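Local coordinates for protein purine nucleoside phosphorylase (Bacillus licheniformis, PDB 6DZD) that probably cleaves adenosine, inosine and methylthioadenosine with phosphate to free base and sugar 1-phosphate, and may also deaminate adenosine, at residues Pro134-Asp139 and Val145-Ala150; Gly115-Arg120 and Val164-Arg169. One frame throughout, in Å; residues are numbered along the deposited sequence.

Contact 1 of 2, residues Pro134-Asp139 and Val145-Ala150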
loop_
_atom_site.group_PDB
_atom_site.type_symbol
_atom_site.label_atom_id
_atom_site.label_comp_id
_atom_site.label_asym_id
_atom_site.label_seq_id
_atom_site.Cartn_x
_atom_site.Cartn_y
_atom_site.Cartn_z
ATOM N N PRO A 134 0.477 -0.205 3.362
ATOM C CA PRO A 134 -0.386 -0.507 2.225
ATOM C C PRO A 134 -1.741 -1.043 2.662
ATOM O O PRO A 134 -1.824 -1.960 3.486
ATOM C CB PRO A 134 0.403 -1.588 1.480
ATOM C CG PRO A 134 1.469 -2.036 2.415
ATOM C CD PRO A 134 1.308 -1.362 3.711
ATOM N N VAL A 135 -2.820 -0.497 2.117
ATOM C CA VAL A 135 -4.159 -0.983 2.425
ATOM C C VAL A 135 -4.819 -1.498 1.149
ATOM O O VAL A 135 -4.680 -0.906 0.074
ATOM C CB VAL A 135 -5.017 0.101 3.097
ATOM C CG1 VAL A 135 -6.269 -0.527 3.670
ATOM C CG2 VAL A 135 -4.214 0.788 4.206
ATOM N N TYR A 136 -5.520 -2.619 1.264
ATOM C CA TYR A 136 -6.272 -3.183 0.156
ATOM C C TYR A 136 -7.760 -3.135 0.477
ATOM O O TYR A 136 -8.168 -3.225 1.633
ATOM C CB TYR A 136 -5.848 -4.624 -0.133
ATOM C CG TYR A 136 -4.385 -4.826 -0.454
ATOM C CD1 TYR A 136 -3.421 -4.761 0.542
ATOM C CD2 TYR A 136 -3.964 -5.111 -1.748
ATOM C CE1 TYR A 136 -2.064 -4.963 0.262
ATOM C CE2 TYR A 136 -2.615 -5.316 -2.038
ATOM C CZ TYR A 136 -1.669 -5.242 -1.020
ATOM O OH TYR A 136 -0.333 -5.442 -1.260
ATOM N N PHE A 137 -8.571 -2.985 -0.556
ATOM C CA PHE A 137 -10.007 -2.856 -0.376
ATOM C C PHE A 137 -10.690 -3.699 -1.431
ATOM O O PHE A 137 -10.383 -3.572 -2.617
ATOM C CB PHE A 137 -10.472 -1.406 -0.517
ATOM C CG PHE A 137 -9.836 -0.453 0.445
ATOM C CD1 PHE A 137 -8.569 0.068 0.191
ATOM C CD2 PHE A 137 -10.520 -0.043 1.579
ATOM C CE1 PHE A 137 -7.993 0.967 1.069
ATOM C CE2 PHE A 137 -9.974 0.849 2.457
ATOM C CZ PHE A 137 -8.710 1.361 2.210
ATOM N N TYR A 138 -11.657 -4.503 -1.016
ATOM C CA TYR A 138 -12.384 -5.327 -1.965
ATOM C C TYR A 138 -13.836 -5.431 -1.539
ATOM O O TYR A 138 -14.122 -5.823 -0.403
ATOM C CB TYR A 138 -11.746 -6.708 -2.070
ATOM C CG TYR A 138 -12.499 -7.640 -2.968
ATOM C CD1 TYR A 138 -13.132 -7.180 -4.128
ATOM C CD2 TYR A 138 -12.580 -8.988 -2.667
ATOM C CE1 TYR A 138 -13.821 -8.051 -4.948
ATOM C CE2 TYR A 138 -13.270 -9.861 -3.482
ATOM C CZ TYR A 138 -13.879 -9.392 -4.612
ATOM O OH TYR A 138 -14.540 -10.278 -5.402
ATOM N N ASP A 139 -14.743 -5.054 -2.441
ATOM C CA ASP A 139 -16.177 -5.261 -2.258
ATOM C C ASP A 139 -16.659 -6.315 -3.247
ATOM O O ASP A 139 -16.835 -6.016 -4.436
ATOM C CB ASP A 139 -16.943 -3.949 -2.449
ATOM C CG ASP A 139 -18.434 -4.082 -2.162
ATOM O OD1 ASP A 139 -18.967 -5.209 -2.155
ATOM O OD2 ASP A 139 -19.084 -3.039 -1.953
ATOM N N VAL A 145 -12.245 -2.930 -6.393
ATOM C CA VAL A 145 -10.936 -3.181 -5.822
ATOM C C VAL A 145 -10.268 -1.824 -5.628
ATOM O O VAL A 145 -10.473 -0.893 -6.418
ATOM C CB VAL A 145 -10.087 -4.125 -6.713
ATOM C CG1 VAL A 145 -10.688 -5.504 -6.752
ATOM C CG2 VAL A 145 -9.948 -3.584 -8.132
ATOM N N GLY A 146 -9.499 -1.699 -4.554
ATOM C CA GLY A 146 -8.823 -0.447 -4.283
ATOM C C GLY A 146 -7.546 -0.658 -3.505
ATOM O O GLY A 146 -7.356 -1.686 -2.849
ATOM N N ILE A 147 -6.657 0.330 -3.592
ATOM C CA ILE A 147 -5.440 0.336 -2.789
ATOM C C ILE A 147 -5.130 1.763 -2.371
ATOM O O ILE A 147 -5.359 2.717 -3.120
ATOM C CB ILE A 147 -4.214 -0.275 -3.523
ATOM C CG1 ILE A 147 -3.972 0.416 -4.873
ATOM C CG2 ILE A 147 -4.351 -1.824 -3.673
ATOM C CD1 ILE A 147 -2.723 -0.070 -5.568
ATOM N N ALA A 148 -4.583 1.898 -1.167
ATOM C CA ALA A 148 -4.192 3.185 -0.631
ATOM C C ALA A 148 -2.822 3.098 0.045
ATOM O O ALA A 148 -2.486 2.106 0.708
ATOM C CB ALA A 148 -5.248 3.694 0.339
ATOM N N HIS A 149 -2.072 4.193 -0.075
ATOM C CA HIS A 149 -0.729 4.341 0.475
ATOM C C HIS A 149 -0.771 5.298 1.664
ATOM O O HIS A 149 -1.034 6.500 1.491
ATOM C CB HIS A 149 0.208 4.858 -0.617
ATOM C CG HIS A 149 1.445 5.532 -0.104
ATOM N ND1 HIS A 149 1.566 6.905 -0.034
ATOM C CD2 HIS A 149 2.631 5.026 0.318
ATOM C CE1 HIS A 149 2.766 7.215 0.431
ATOM N NE2 HIS A 149 3.434 6.094 0.647
ATOM N N ALA A 150 -0.477 4.778 2.864
ATOM C CA ALA A 150 -0.619 5.560 4.100
ATOM C C ALA A 150 0.670 5.528 4.907
ATOM O O ALA A 150 0.914 4.567 5.637
ATOM C CB ALA A 150 -1.769 5.045 4.960
HETATM O O HOH W 1 -1.730 -0.007 -0.574
#
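Phe137 and Gly146 sit opposite each other in an antiparallel beta hairpin whose strands, 134-139 and 145-150, run at 162° and form the middle of a mixed sheet. Gly146 adds no side chain beside the phenylalanine, and the ring lies nearly along strand 145-150, pointing from Gly146 toward Ala148: with CG anti to the carbonyl carbon (chi1 -59°) its edge passes the Gly146 carbonyl and CE1 meets the small bump of Ala148 CB at 3.9 Å. Met163 and Trp167 of helix 159-169 also touch this ring, so an alanine here would probably open a gap between sheet and helix and leave the Ala148 methyl without this ring edge against it. The other face carries bulkier side chains. Tyr136 CD2 rests on Ile147 CG2 at 3.8 Å, Tyr138 CD1 on Val145 CG1 at 4.0 Å, and strands 30-35 and 270-276 cover them; Tyr136 OH is hydrogen-bonded to Gly33 O. Strand 145-150 also carries His149, bonded to Asp114 in an arrangement consistent with a Cys-His-Asp triad. Phe137 and Gly146 exchange two backbone hydrogen bonds, as do Val135 and Ala148. A water also donates to Ala148 O at 2.6 Å and to Val135 O at 3.2 Å.

Contact 2 of 2, residues Gly115-Arg120 and Val164-Arg169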
loop_
_atom_site.group_PDB
_atom_site.type_symbol
_atom_site.label_atom_id
_atom_site.label_comp_id
_atom_site.label_asym_id
_atom_site.label_seq_id
_atom_site.Cartn_x
_atom_site.Cartn_y
_atom_site.Cartn_z
ATOM N N GLY A 115 -4.358 7.184 -3.377
ATOM C CA GLY A 115 -5.395 6.174 -3.276
ATOM C C GLY A 115 -5.962 5.876 -4.649
ATOM O O GLY A 115 -6.190 6.793 -5.449
ATOM N N LEU A 116 -6.176 4.599 -4.951
ATOM C CA LEU A 116 -6.672 4.201 -6.260
ATOM C C LEU A 116 -7.748 3.140 -6.087
ATOM O O LEU A 116 -7.637 2.272 -5.215
ATOM C CB LEU A 116 -5.544 3.663 -7.147
ATOM C CG LEU A 116 -4.391 4.596 -7.498
ATOM C CD1 LEU A 116 -3.209 3.790 -7.981
ATOM C CD2 LEU A 116 -4.808 5.651 -8.531
ATOM N N TYR A 117 -8.793 3.215 -6.910
ATOM C CA TYR A 117 -9.778 2.148 -6.940
ATOM C C TYR A 117 -10.467 2.149 -8.289
ATOM O O TYR A 117 -10.487 3.162 -8.986
ATOM C CB TYR A 117 -10.778 2.289 -5.805
ATOM C CG TYR A 117 -11.902 3.264 -6.030
ATOM C CD1 TYR A 117 -13.095 2.848 -6.608
ATOM C CD2 TYR A 117 -11.797 4.591 -5.610
ATOM C CE1 TYR A 117 -14.150 3.724 -6.788
ATOM C CE2 TYR A 117 -12.851 5.478 -5.782
ATOM C CZ TYR A 117 -14.028 5.034 -6.377
ATOM O OH TYR A 117 -15.084 5.887 -6.573
ATOM N N THR A 118 -11.060 1.007 -8.639
ATOM C CA THR A 118 -11.695 0.880 -9.944
ATOM C C THR A 118 -12.745 -0.220 -9.888
ATOM O O THR A 118 -12.748 -1.049 -8.975
ATOM C CB THR A 118 -10.661 0.578 -11.041
ATOM O OG1 THR A 118 -11.237 0.805 -12.335
ATOM C CG2 THR A 118 -10.187 -0.879 -10.960
ATOM N N ASP A 119 -13.669 -0.191 -10.858
ATOM C CA ASP A 119 -14.607 -1.292 -11.074
ATOM C C ASP A 119 -14.440 -1.939 -12.449
ATOM O O ASP A 119 -15.245 -2.803 -12.813
ATOM C CB ASP A 119 -16.070 -0.867 -10.862
ATOM C CG ASP A 119 -16.509 0.298 -11.745
ATOM O OD1 ASP A 119 -15.830 0.617 -12.745
ATOM O OD2 ASP A 119 -17.566 0.900 -11.430
ATOM N N ARG A 120 -13.415 -1.529 -13.241
ATOM C CA ARG A 120 -13.196 -1.986 -14.604
ATOM C C ARG A 120 -12.322 -3.242 -14.619
ATOM O O ARG A 120 -11.425 -3.400 -13.782
ATOM C CB ARG A 120 -12.525 -0.884 -15.428
ATOM C CG ARG A 120 -13.012 0.486 -15.093
ATOM C CD ARG A 120 -14.390 0.754 -15.707
ATOM N NE ARG A 120 -14.470 2.092 -16.303
ATOM C CZ ARG A 120 -14.257 2.339 -17.595
ATOM N NH1 ARG A 120 -13.982 1.324 -18.410
ATOM N NH2 ARG A 120 -14.330 3.581 -18.069
ATOM N N VAL A 164 -13.290 4.122 2.204
ATOM C CA VAL A 164 -14.554 3.509 2.590
ATOM C C VAL A 164 -15.698 4.503 2.432
ATOM O O VAL A 164 -16.786 4.146 1.963
ATOM C CB VAL A 164 -14.471 2.968 4.027
ATOM C CG1 VAL A 164 -15.804 2.425 4.449
ATOM C CG2 VAL A 164 -13.387 1.913 4.148
ATOM N N ASP A 165 -15.473 5.767 2.809
ATOM C CA ASP A 165 -16.516 6.774 2.639
ATOM C C ASP A 165 -16.818 7.002 1.157
ATOM O O ASP A 165 -17.969 7.268 0.780
ATOM C CB ASP A 165 -16.116 8.074 3.351
ATOM C CG ASP A 165 -17.312 9.004 3.586
ATOM O OD1 ASP A 165 -18.315 8.566 4.222
ATOM O OD2 ASP A 165 -17.265 10.175 3.118
ATOM N N MET A 166 -15.786 6.918 0.305
ATOM C CA MET A 166 -15.957 7.065 -1.139
ATOM C C MET A 166 -16.710 5.886 -1.737
ATOM O O MET A 166 -17.480 6.065 -2.685
ATOM C CB MET A 166 -14.602 7.236 -1.825
ATOM C CG MET A 166 -14.618 8.135 -3.029
ATOM S SD MET A 166 -13.012 8.947 -3.287
ATOM C CE MET A 166 -13.295 10.559 -2.548
ATOM N N TRP A 167 -16.475 4.668 -1.243
ATOM C CA TRP A 167 -17.240 3.534 -1.764
ATOM C C TRP A 167 -18.684 3.585 -1.284
ATOM O O TRP A 167 -19.609 3.178 -2.003
ATOM C CB TRP A 167 -16.590 2.207 -1.366
ATOM C CG TRP A 167 -15.332 1.920 -2.138
ATOM C CD1 TRP A 167 -14.592 2.807 -2.869
ATOM C CD2 TRP A 167 -14.667 0.673 -2.237
ATOM N NE1 TRP A 167 -13.514 2.182 -3.424
ATOM C CE2 TRP A 167 -13.537 0.866 -3.052
ATOM C CE3 TRP A 167 -14.923 -0.600 -1.726
ATOM C CZ2 TRP A 167 -12.659 -0.164 -3.365
ATOM C CZ3 TRP A 167 -14.053 -1.616 -2.027
ATOM C CH2 TRP A 167 -12.929 -1.393 -2.845
ATOM N N ILE A 168 -18.888 4.054 -0.053
ATOM C CA ILE A 168 -20.230 4.150 0.489
ATOM C C ILE A 168 -20.991 5.263 -0.198
ATOM O O ILE A 168 -22.150 5.083 -0.590
ATOM C CB ILE A 168 -20.187 4.344 2.012
ATOM C CG1 ILE A 168 -19.751 3.048 2.686
ATOM C CG2 ILE A 168 -21.543 4.745 2.531
ATOM C CD1 ILE A 168 -19.511 3.204 4.151
ATOM N N ARG A 169 -20.359 6.425 -0.376
ATOM C CA ARG A 169 -21.122 7.581 -0.840
ATOM C C ARG A 169 -21.182 7.711 -2.359
ATOM O O ARG A 169 -22.206 8.132 -2.893
ATOM C CB ARG A 169 -20.558 8.872 -0.227
ATOM C CG ARG A 169 -20.704 8.952 1.302
ATOM C CD ARG A 169 -20.137 10.237 1.890
ATOM N NE ARG A 169 -21.225 11.128 2.329
ATOM C CZ ARG A 169 -21.699 11.200 3.576
ATOM N NH1 ARG A 169 -21.196 10.434 4.551
ATOM N NH2 ARG A 169 -22.691 12.029 3.847
#
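Trp167 directs the NE1 corner of its indole onto one face of the Tyr117 ring, joining helix 159-169 to strand 115-118. This is an edge-to-face aromatic pair: the tyrosine ring and the five-membered indole ring have centroids 4.5 Å apart and planes at 61°. NE1 does not sit over the middle of the phenol but toward its rim, 3.2 Å from Tyr117 CG. The six-membered part of the indole continues past the root of the tyrosine, where Trp167 CZ2 lies 3.9 Å from Tyr117 CB. Met166, one residue earlier on the helix, adds a looser apolar touch, its CG standing 4.2 Å from Tyr117 CE2.

The torsions set up this meeting. Tyr117 CG lies between its own backbone N and carbonyl carbon (chi1 81°), which stands the ring up from the strand with a face to the indole. Trp167 CG takes the place beside its backbone N (chi1 -74°), and the indole reaches from the helix to the sheet. Farther out, Tyr117 OH is hydrogen-bonded to Glu171, just beyond the helical segment, so the phenol is held at its hydroxyl as well as packed at its root. Ile91 touches both Tyr117 and Met166, while Leu144 and Phe137 pack on Trp167. Helix 159-169 thereby lies against the face of the mixed sheet that carries Tyr117 and Phe137, away from the zinc and potassium sites.

Chemically, the helical segment is joined to strand 115-118 by aromatic and apolar contacts. The approach brings the polar N-H corner of the indole to the pi electrons of the phenol, a weakly attractive arrangement that may partly compensate for burying this nitrogen.

From the N terminus, strand 115-118 comes first and meets its helical partner only at 164-169, so contact 2 closes a long loop. Within that loop the chain runs through strands 124-129 and 133-139, turns through a four-residue loop into 144-150, and so forms contact 1, a short hairpin nested inside contact 2. The two share a sheet: strand 144-150 lies between 133-139 and 115-118, with Ile147 N 2.7 Å from Leu116 O, a probable hydrogen bond. The helix then packs back over the same strands, and Trp167 CH2 comes within 3.4 Å of Phe137 O. Contact 1 thus binds neighbouring strands within the sheet, and contact 2 fastens helix 159-169 onto it.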